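PDB 3LHF: serine Recombinase from Sulfolobus solfataricus, which probably binds DNA and promotes strand exchange as a transposon-encoded serine recombinase, this chain being its resolvase-type domain without the N-terminal part of the protein. Local coordinates for residues V4-R9 with D34-D39; R56-N61 with E84-H89; R65-Y70 with E92-N97. The protein carries 1 engineered substitution. All coordinates share one frame; numbering follows the deposited sequence.

Contact 1: V4-R9 with D34-D39; sequences VILYAR and DQVITD
The Y7 ring has the D39 carboxylate at its edge: OD2 of D39 lies near the ring plane, 3.0 Å from Y7 OH, which donates to it, though the place of that oxygen is less certain. Ring and carboxylate planes are turned 48° apart. The I37 carbonyl comes at the ring obliquely, and CG2 of I37 packs 3.8 Å from Y7 CD2. With CG anti to the backbone N (chi1 177°), the ring runs forward along its strand and so reaches D39. On the same face CD1 of I37 meets CG2 of I5 at 4.1 Å, and CG of R9 rests 3.8 Å from CB of D39 before the R9 chain leads off to the carbonyls of D72 and R73. On the face of L6 and A8 the cross-strand contacts are looser: CB of L6 is 4.3 Å from CG1 of V36, and helix 16-29 covers L6 and A8. Between the parallel backbones L6 N donates to Q35 O at 3.2 Å, I37 N to L6 O at 2.8 Å and A8 N to I37 O at 2.8 Å. An apolar middle (I5, I37, L6) lies between polar ends, D34 at the N-terminal one and D39 at the other, where OD1 of D39 takes the amide of G50, tying the pair to the start of helix 49-58, and OD2 probably takes the Y7 hydroxyl.

Contact 2: R56-N61 with E84-H89; sequences RMILNN and EVCKAH
A type I turn from I58 to N61 faces H89, which follows helix 79-88, and brings the CA atoms of N61 and H89 to 5.7 Å. The imidazole carries most of the contact, and the CB bond of H89 already points at the turn. One face of the ring lies against the backbone of the turn in a CH-pi contact, CA of L59 standing 4.0 Å from the ring centroid and 15° off the normal, while O of L59 comes within 3.3 Å of CE1 of H89. At the ring edge ND1 of H89 donates a weak, bent bond to OD1 of N61 (3.3 Å), the amide and ring planes lying 40° apart. A water joins the two backbones, 2.8 Å from O of I58 and 2.6 Å from O of H89. Beside the imidazole the contact becomes apolar: CG2 of I58 lies 4.0 Å from CB of H89, and CD1 of I58 meets SG of C86 at 4.1 Å. NE2 of H89 is hydrogen-bonded to NE2 of H89 of the second subunit, the rings meeting at about 80°, and V85 packs on V85 of that subunit. The contact therefore joins the C-terminal parts of helices 49-58 and 79-88 at the dimer interface, with I58 also touching V63 and V66 of strand 63-68 and both I58 and C86 touching C91.

Contact 3: R65-Y70 with E92-N97; sequences RVVVAY and EIVVIN
V66 is bonded through N to E92 O at 2.7 Å and through O to V94 N at 2.9 Å, and V94 O accepts from V68 N at 3.0 Å; I96 N to V68 O continues the series, and a weak bond from N97 N to A69 O ends it. The R65-E92 salt bridge is long: OE1 of E92 stands 3.8 Å from NE of R65, over a face of the guanidinium, so charge alone acts. NE of R65 is buried without a partner. The aliphatic part of R65 packs instead, CD lying 3.7 Å from CG2 of V94. V67 and V94 lie side by side, and on the other face CG2 of V68 meets CG2 of V95 at 4.0 Å. Packing is tight where the strands end: CG1 of I96, wedged between its own N and carbonyl carbon (chi1 58°), presses to 3.4 Å from CA of A69, and CB of N97 lies 3.4 Å from CE1 of Y70, oblique to the ring. Adjacent parallel strands linked through helices 71-74 and 79-88 make a beta-alpha-beta crossover, as expected of the resolvase-type domain, with 92-95 an outermost strand of the sheet.

Contacts 1 and 3 are the two outer strand pairs of one parallel sheet, joined by probable backbone bonds from I5 to R65 and V67, and both are partly buried. Contact 1 buries Y7, R9 and D39 at the C-terminal strand ends, while D34 and Q35 stay nearer the surface; contact 3 has its charged pair R65 and E92 at the N-terminal strand ends and valines and isoleucines along the middle. Contact 2 lies farther from the chain centre yet is buried, in part by the second subunit; it depends on an imidazole, a water and turn backbone rather than strand pairing. Helices 49-58 and 79-88 bring it to the sheet through I58 on V66 and C86 on I93.

Contact 1: V4-R9 with D34-D39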
loop_
_atom_site.group_PDB
_atom_site.type_symbol
_atom_site.label_atom_id
_atom_site.label_comp_id
_atom_site.label_asym_id
_atom_site.label_seq_id
_atom_site.Cartn_x
_atom_site.Cartn_y
_atom_site.Cartn_z
ATOM N N VAL D 4 -19.179 4.431 13.918
ATOM C CA VAL D 4 -19.024 5.035 12.617
ATOM C C VAL D 4 -17.995 6.134 12.712
ATOM O O VAL D 4 -18.164 7.066 13.435
ATOM C CB VAL D 4 -20.333 5.675 12.195
ATOM C CG1 VAL D 4 -20.252 6.194 10.789
ATOM C CG2 VAL D 4 -21.463 4.707 12.360
ATOM N N ILE D 5 -16.920 6.011 11.965
ATOM C CA ILE D 5 -15.827 6.935 12.086
ATOM C C ILE D 5 -15.668 7.853 10.897
ATOM O O ILE D 5 -15.682 7.434 9.766
ATOM C CB ILE D 5 -14.521 6.203 12.295
ATOM C CG1 ILE D 5 -14.718 5.031 13.252
ATOM C CG2 ILE D 5 -13.461 7.143 12.768
ATOM C CD1 ILE D 5 -14.910 5.411 14.660
ATOM N N LEU D 6 -15.494 9.120 11.197
ATOM C CA LEU D 6 -15.127 10.088 10.227
ATOM C C LEU D 6 -13.608 10.214 10.263
ATOM O O LEU D 6 -13.061 10.644 11.242
ATOM C CB LEU D 6 -15.776 11.410 10.593
ATOM C CG LEU D 6 -17.295 11.561 10.601
ATOM C CD1 LEU D 6 -17.673 12.963 10.841
ATOM C CD2 LEU D 6 -17.896 11.114 9.339
ATOM N N TYR D 7 -12.936 9.813 9.196
ATOM C CA TYR D 7 -11.489 9.902 9.122
ATOM C C TYR D 7 -11.021 10.901 8.108
ATOM O O TYR D 7 -11.366 10.827 6.964
ATOM C CB TYR D 7 -10.829 8.563 8.804
ATOM C CG TYR D 7 -9.339 8.711 8.657
ATOM C CD1 TYR D 7 -8.782 9.100 7.463
ATOM C CD2 TYR D 7 -8.494 8.514 9.725
ATOM C CE1 TYR D 7 -7.458 9.261 7.324
ATOM C CE2 TYR D 7 -7.162 8.674 9.590
ATOM C CZ TYR D 7 -6.646 9.044 8.381
ATOM O OH TYR D 7 -5.312 9.210 8.226
ATOM N N ALA D 8 -10.212 11.835 8.544
ATOM C CA ALA D 8 -9.790 12.915 7.700
ATOM C C ALA D 8 -8.303 13.159 7.782
ATOM O O ALA D 8 -7.721 12.997 8.814
ATOM C CB ALA D 8 -10.539 14.138 8.050
ATOM N N ARG D 9 -7.706 13.525 6.665
ATOM C CA ARG D 9 -6.299 13.814 6.587
ATOM C C ARG D 9 -6.013 14.879 5.555
ATOM O O ARG D 9 -6.684 14.971 4.566
ATOM C CB ARG D 9 -5.547 12.549 6.219
ATOM C CG ARG D 9 -4.085 12.689 6.263
ATOM C CD ARG D 9 -3.430 11.609 5.484
ATOM N NE ARG D 9 -4.042 11.423 4.179
ATOM C CZ ARG D 9 -3.670 12.033 3.064
ATOM N NH1 ARG D 9 -2.687 12.892 3.058
ATOM N NH2 ARG D 9 -4.302 11.780 1.950
ATOM N N ASP D 34 -20.150 8.569 15.444
ATOM C CA ASP D 34 -19.508 8.468 16.729
ATOM C C ASP D 34 -18.245 9.264 17.055
ATOM O O ASP D 34 -18.131 9.803 18.107
ATOM C CB ASP D 34 -19.287 7.005 17.041
ATOM C CG ASP D 34 -20.541 6.229 16.966
ATOM O OD1 ASP D 34 -21.559 6.755 17.395
ATOM O OD2 ASP D 34 -20.518 5.109 16.470
ATOM N N GLN D 35 -17.267 9.262 16.178
ATOM C CA GLN D 35 -15.957 9.754 16.511
ATOM C C GLN D 35 -15.324 10.450 15.336
ATOM O O GLN D 35 -15.637 10.143 14.214
ATOM C CB GLN D 35 -15.094 8.588 16.952
ATOM C CG GLN D 35 -14.909 8.489 18.431
ATOM C CD GLN D 35 -14.363 7.158 18.883
ATOM O OE1 GLN D 35 -13.253 6.793 18.549
ATOM N NE2 GLN D 35 -15.142 6.436 19.659
ATOM N N VAL D 36 -14.431 11.391 15.592
ATOM C CA VAL D 36 -13.717 12.052 14.509
ATOM C C VAL D 36 -12.207 11.863 14.609
ATOM O O VAL D 36 -11.609 12.222 15.592
ATOM C CB VAL D 36 -14.067 13.540 14.432
ATOM C CG1 VAL D 36 -13.613 14.117 13.168
ATOM C CG2 VAL D 36 -15.511 13.725 14.549
ATOM N N ILE D 37 -11.605 11.291 13.582
ATOM C CA ILE D 37 -10.161 11.085 13.557
ATOM C C ILE D 37 -9.493 11.774 12.382
ATOM O O ILE D 37 -9.908 11.623 11.273
ATOM C CB ILE D 37 -9.780 9.600 13.518
ATOM C CG1 ILE D 37 -10.287 8.882 14.747
ATOM C CG2 ILE D 37 -8.296 9.447 13.421
ATOM C CD1 ILE D 37 -9.953 7.436 14.778
ATOM N N THR D 38 -8.451 12.520 12.662
ATOM C CA THR D 38 -7.755 13.276 11.665
ATOM C C THR D 38 -6.257 13.062 11.758
ATOM O O THR D 38 -5.734 12.751 12.795
ATOM C CB THR D 38 -8.041 14.749 11.802
ATOM O OG1 THR D 38 -7.221 15.291 12.821
ATOM C CG2 THR D 38 -9.439 14.970 12.169
ATOM N N ASP D 39 -5.578 13.215 10.643
ATOM C CA ASP D 39 -4.158 13.050 10.607
ATOM C C ASP D 39 -3.535 14.157 9.812
ATOM O O ASP D 39 -4.147 14.708 8.932
ATOM C CB ASP D 39 -3.800 11.729 9.959
ATOM C CG ASP D 39 -3.546 10.652 10.948
ATOM O OD1 ASP D 39 -2.608 10.781 11.712
ATOM O OD2 ASP D 39 -4.271 9.669 10.964
#

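Contact 2: R56-N61 with E84-H89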
loop_
_atom_site.group_PDB
_atom_site.type_symbol
_atom_site.label_atom_id
_atom_site.label_comp_id
_atom_site.label_asym_id
_atom_site.label_seq_id
_atom_site.Cartn_x
_atom_site.Cartn_y
_atom_site.Cartn_z
ATOM N N ARG D 56 -6.311 0.072 14.115
ATOM C CA ARG D 56 -6.213 -0.739 15.292
ATOM C C ARG D 56 -7.603 -1.015 15.813
ATOM O O ARG D 56 -7.921 -2.120 16.170
ATOM C CB ARG D 56 -5.370 -0.026 16.345
ATOM C CG ARG D 56 -4.110 -0.721 16.720
ATOM C CD ARG D 56 -2.972 0.225 16.921
ATOM N NE ARG D 56 -1.741 -0.323 16.391
ATOM C CZ ARG D 56 -0.555 0.261 16.435
ATOM N NH1 ARG D 56 -0.398 1.424 16.999
ATOM N NH2 ARG D 56 0.480 -0.330 15.904
ATOM N N MET D 57 -8.454 -0.011 15.800
ATOM C CA MET D 57 -9.816 -0.194 16.228
ATOM C C MET D 57 -10.547 -1.202 15.353
ATOM O O MET D 57 -11.281 -2.030 15.846
ATOM C CB MET D 57 -10.555 1.135 16.227
ATOM C CG MET D 57 -10.228 2.041 17.376
ATOM S SD MET D 57 -11.011 3.641 17.358
ATOM C CE MET D 57 -12.620 3.260 17.908
ATOM N N ILE D 58 -10.349 -1.143 14.050
ATOM C CA ILE D 58 -11.076 -2.012 13.156
ATOM C C ILE D 58 -10.728 -3.458 13.442
ATOM O O ILE D 58 -11.555 -4.330 13.363
ATOM C CB ILE D 58 -10.856 -1.670 11.699
ATOM C CG1 ILE D 58 -11.362 -0.266 11.424
ATOM C CG2 ILE D 58 -11.578 -2.649 10.825
ATOM C CD1 ILE D 58 -11.972 -0.080 10.080
ATOM N N LEU D 59 -9.489 -3.687 13.812
ATOM C CA LEU D 59 -9.030 -5.015 14.114
ATOM C C LEU D 59 -9.633 -5.512 15.410
ATOM O O LEU D 59 -9.525 -6.673 15.731
ATOM C CB LEU D 59 -7.517 -5.053 14.179
ATOM C CG LEU D 59 -6.777 -4.813 12.877
ATOM C CD1 LEU D 59 -5.569 -4.005 13.124
ATOM C CD2 LEU D 59 -6.419 -6.099 12.229
ATOM N N ASN D 60 -10.256 -4.615 16.159
ATOM C CA ASN D 60 -10.848 -4.951 17.445
ATOM C C ASN D 60 -12.356 -5.051 17.472
ATOM O O ASN D 60 -12.946 -5.085 18.520
ATOM C CB ASN D 60 -10.408 -3.988 18.516
ATOM C CG ASN D 60 -10.390 -4.621 19.868
ATOM O OD1 ASN D 60 -9.587 -5.486 20.147
ATOM N ND2 ASN D 60 -11.282 -4.196 20.713
ATOM N N ASN D 61 -12.967 -5.067 16.308
ATOM C CA ASN D 61 -14.406 -5.108 16.173
ATOM C C ASN D 61 -15.184 -4.003 16.854
ATOM O O ASN D 61 -16.185 -4.260 17.494
ATOM C CB ASN D 61 -14.938 -6.480 16.536
ATOM C CG ASN D 61 -14.404 -7.550 15.631
ATOM O OD1 ASN D 61 -14.893 -7.760 14.539
ATOM N ND2 ASN D 61 -13.374 -8.211 16.075
ATOM N N GLU D 84 -10.352 -5.710 2.294
ATOM C CA GLU D 84 -10.374 -7.084 2.717
ATOM C C GLU D 84 -10.317 -7.151 4.209
ATOM O O GLU D 84 -10.946 -7.974 4.814
ATOM C CB GLU D 84 -9.252 -7.869 2.075
ATOM C CG GLU D 84 -9.522 -8.236 0.627
ATOM C CD GLU D 84 -10.622 -9.244 0.455
ATOM O OE1 GLU D 84 -11.142 -9.384 -0.648
ATOM O OE2 GLU D 84 -10.980 -9.900 1.422
ATOM N N VAL D 85 -9.551 -6.263 4.800
ATOM C CA VAL D 85 -9.462 -6.184 6.237
ATOM C C VAL D 85 -10.804 -5.822 6.849
ATOM O O VAL D 85 -11.198 -6.386 7.849
ATOM C CB VAL D 85 -8.417 -5.163 6.653
ATOM C CG1 VAL D 85 -8.779 -4.519 7.906
ATOM C CG2 VAL D 85 -7.108 -5.789 6.786
ATOM N N CYS D 86 -11.497 -4.875 6.235
ATOM C CA CYS D 86 -12.786 -4.432 6.700
ATOM C C CYS D 86 -13.837 -5.527 6.646
ATOM O O CYS D 86 -14.568 -5.745 7.586
ATOM C CB CYS D 86 -13.247 -3.273 5.845
ATOM S SG CYS D 86 -13.553 -1.784 6.682
ATOM N N LYS D 87 -13.872 -6.249 5.545
ATOM C CA LYS D 87 -14.870 -7.273 5.333
ATOM C C LYS D 87 -14.759 -8.329 6.410
ATOM O O LYS D 87 -15.719 -8.981 6.747
ATOM C CB LYS D 87 -14.709 -7.905 3.964
ATOM C CG LYS D 87 -13.603 -8.897 3.871
ATOM C CD LYS D 87 -13.929 -9.941 2.871
ATOM C CE LYS D 87 -15.219 -10.625 3.215
ATOM N NZ LYS D 87 -15.043 -11.687 4.196
ATOM N N ALA D 88 -13.560 -8.521 6.912
ATOM C CA ALA D 88 -13.326 -9.409 8.018
ATOM C C ALA D 88 -13.987 -8.915 9.304
ATOM O O ALA D 88 -14.490 -9.678 10.082
ATOM C CB ALA D 88 -11.851 -9.626 8.202
ATOM N N HIS D 89 -13.975 -7.615 9.509
ATOM C CA HIS D 89 -14.356 -7.052 10.784
ATOM C C HIS D 89 -15.621 -6.236 10.851
ATOM O O HIS D 89 -15.730 -5.356 11.660
ATOM C CB HIS D 89 -13.211 -6.268 11.356
ATOM C CG HIS D 89 -12.072 -7.119 11.781
ATOM N ND1 HIS D 89 -11.943 -7.596 13.058
ATOM C CD2 HIS D 89 -11.015 -7.590 11.094
ATOM C CE1 HIS D 89 -10.844 -8.310 13.146
ATOM N NE2 HIS D 89 -10.262 -8.321 11.967
HETATM O O HOH W 1 -14.332 -3.738 13.126
#

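Contact 3: R65-Y70 with E92-N97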
loop_
_atom_site.group_PDB
_atom_site.type_symbol
_atom_site.label_atom_id
_atom_site.label_comp_id
_atom_site.label_asym_id
_atom_site.label_seq_id
_atom_site.Cartn_x
_atom_site.Cartn_y
_atom_site.Cartn_z
ATOM N N ARG D 65 -18.618 1.377 10.546
ATOM C CA ARG D 65 -18.303 2.066 9.315
ATOM C C ARG D 65 -17.194 3.103 9.468
ATOM O O ARG D 65 -17.042 3.696 10.515
ATOM C CB ARG D 65 -19.577 2.698 8.785
ATOM C CG ARG D 65 -19.408 3.733 7.776
ATOM C CD ARG D 65 -20.735 4.250 7.425
ATOM N NE ARG D 65 -21.761 3.670 8.262
ATOM C CZ ARG D 65 -23.055 3.838 8.077
ATOM N NH1 ARG D 65 -23.489 4.565 7.077
ATOM N NH2 ARG D 65 -23.917 3.271 8.886
ATOM N N VAL D 66 -16.423 3.304 8.411
ATOM C CA VAL D 66 -15.508 4.415 8.315
ATOM C C VAL D 66 -15.898 5.239 7.132
ATOM O O VAL D 66 -16.113 4.717 6.084
ATOM C CB VAL D 66 -14.087 3.992 8.066
ATOM C CG1 VAL D 66 -13.189 5.180 8.085
ATOM C CG2 VAL D 66 -13.649 2.964 9.049
ATOM N N VAL D 67 -15.963 6.535 7.309
ATOM C CA VAL D 67 -16.270 7.427 6.224
ATOM C C VAL D 67 -15.165 8.440 5.928
ATOM O O VAL D 67 -14.732 9.147 6.801
ATOM C CB VAL D 67 -17.517 8.164 6.551
ATOM C CG1 VAL D 67 -17.995 8.913 5.388
ATOM C CG2 VAL D 67 -18.536 7.219 7.077
ATOM N N VAL D 68 -14.736 8.506 4.680
ATOM C CA VAL D 68 -13.742 9.467 4.231
ATOM C C VAL D 68 -14.201 10.224 3.008
ATOM O O VAL D 68 -15.036 9.765 2.291
ATOM C CB VAL D 68 -12.457 8.804 3.888
ATOM C CG1 VAL D 68 -11.903 8.158 5.081
ATOM C CG2 VAL D 68 -12.666 7.825 2.767
ATOM N N ALA D 69 -13.695 11.425 2.830
ATOM C CA ALA D 69 -14.034 12.269 1.695
ATOM C C ALA D 69 -13.579 11.784 0.308
ATOM O O ALA D 69 -14.272 11.958 -0.656
ATOM C CB ALA D 69 -13.588 13.672 1.940
ATOM N N TYR D 70 -12.388 11.215 0.246
ATOM C CA TYR D 70 -11.842 10.569 -0.923
ATOM C C TYR D 70 -11.149 9.309 -0.447
ATOM O O TYR D 70 -10.758 9.217 0.687
ATOM C CB TYR D 70 -10.810 11.450 -1.614
ATOM C CG TYR D 70 -11.212 12.861 -1.912
ATOM C CD1 TYR D 70 -12.114 13.161 -2.903
ATOM C CD2 TYR D 70 -10.654 13.896 -1.228
ATOM C CE1 TYR D 70 -12.458 14.441 -3.176
ATOM C CE2 TYR D 70 -10.987 15.164 -1.499
ATOM C CZ TYR D 70 -11.887 15.439 -2.468
ATOM O OH TYR D 70 -12.207 16.735 -2.707
ATOM N N GLU D 92 -17.332 -1.005 7.142
ATOM C CA GLU D 92 -17.605 -0.586 5.797
ATOM C C GLU D 92 -16.866 0.706 5.510
ATOM O O GLU D 92 -16.786 1.585 6.349
ATOM C CB GLU D 92 -19.111 -0.449 5.636
ATOM C CG GLU D 92 -19.623 0.578 4.701
ATOM C CD GLU D 92 -21.061 0.903 4.975
ATOM O OE1 GLU D 92 -21.554 0.535 6.037
ATOM O OE2 GLU D 92 -21.700 1.537 4.144
ATOM N N ILE D 93 -16.298 0.813 4.322
ATOM C CA ILE D 93 -15.655 2.045 3.956
ATOM C C ILE D 93 -16.517 2.795 3.000
ATOM O O ILE D 93 -16.719 2.388 1.888
ATOM C CB ILE D 93 -14.312 1.816 3.301
ATOM C CG1 ILE D 93 -13.468 0.907 4.159
ATOM C CG2 ILE D 93 -13.611 3.111 3.110
ATOM C CD1 ILE D 93 -12.066 0.906 3.803
ATOM N N VAL D 94 -17.023 3.909 3.474
ATOM C CA VAL D 94 -17.845 4.789 2.696
ATOM C C VAL D 94 -16.984 5.957 2.246
ATOM O O VAL D 94 -16.276 6.546 3.020
ATOM C CB VAL D 94 -19.034 5.234 3.516
ATOM C CG1 VAL D 94 -19.792 6.260 2.840
ATOM C CG2 VAL D 94 -19.887 4.087 3.786
ATOM N N VAL D 95 -17.033 6.235 0.959
ATOM C CA VAL D 95 -16.219 7.253 0.333
ATOM C C VAL D 95 -17.120 8.285 -0.310
ATOM O O VAL D 95 -17.802 7.988 -1.238
ATOM C CB VAL D 95 -15.340 6.641 -0.764
ATOM C CG1 VAL D 95 -14.632 7.703 -1.516
ATOM C CG2 VAL D 95 -14.368 5.682 -0.202
ATOM N N ILE D 96 -17.124 9.506 0.180
ATOM C CA ILE D 96 -18.096 10.454 -0.299
ATOM C C ILE D 96 -17.756 11.125 -1.622
ATOM O O ILE D 96 -18.616 11.635 -2.259
ATOM C CB ILE D 96 -18.585 11.453 0.784
ATOM C CG1 ILE D 96 -17.458 12.240 1.399
ATOM C CG2 ILE D 96 -19.336 10.748 1.913
ATOM C CD1 ILE D 96 -17.846 12.803 2.720
ATOM N N ASN D 97 -16.513 11.088 -2.048
ATOM C CA ASN D 97 -16.161 11.575 -3.365
ATOM C C ASN D 97 -15.256 10.596 -4.033
ATOM O O ASN D 97 -14.136 10.426 -3.637
ATOM C CB ASN D 97 -15.506 12.937 -3.315
ATOM C CG ASN D 97 -16.429 13.994 -2.835
ATOM O OD1 ASN D 97 -17.610 13.948 -3.057
ATOM N ND2 ASN D 97 -15.890 14.946 -2.143
#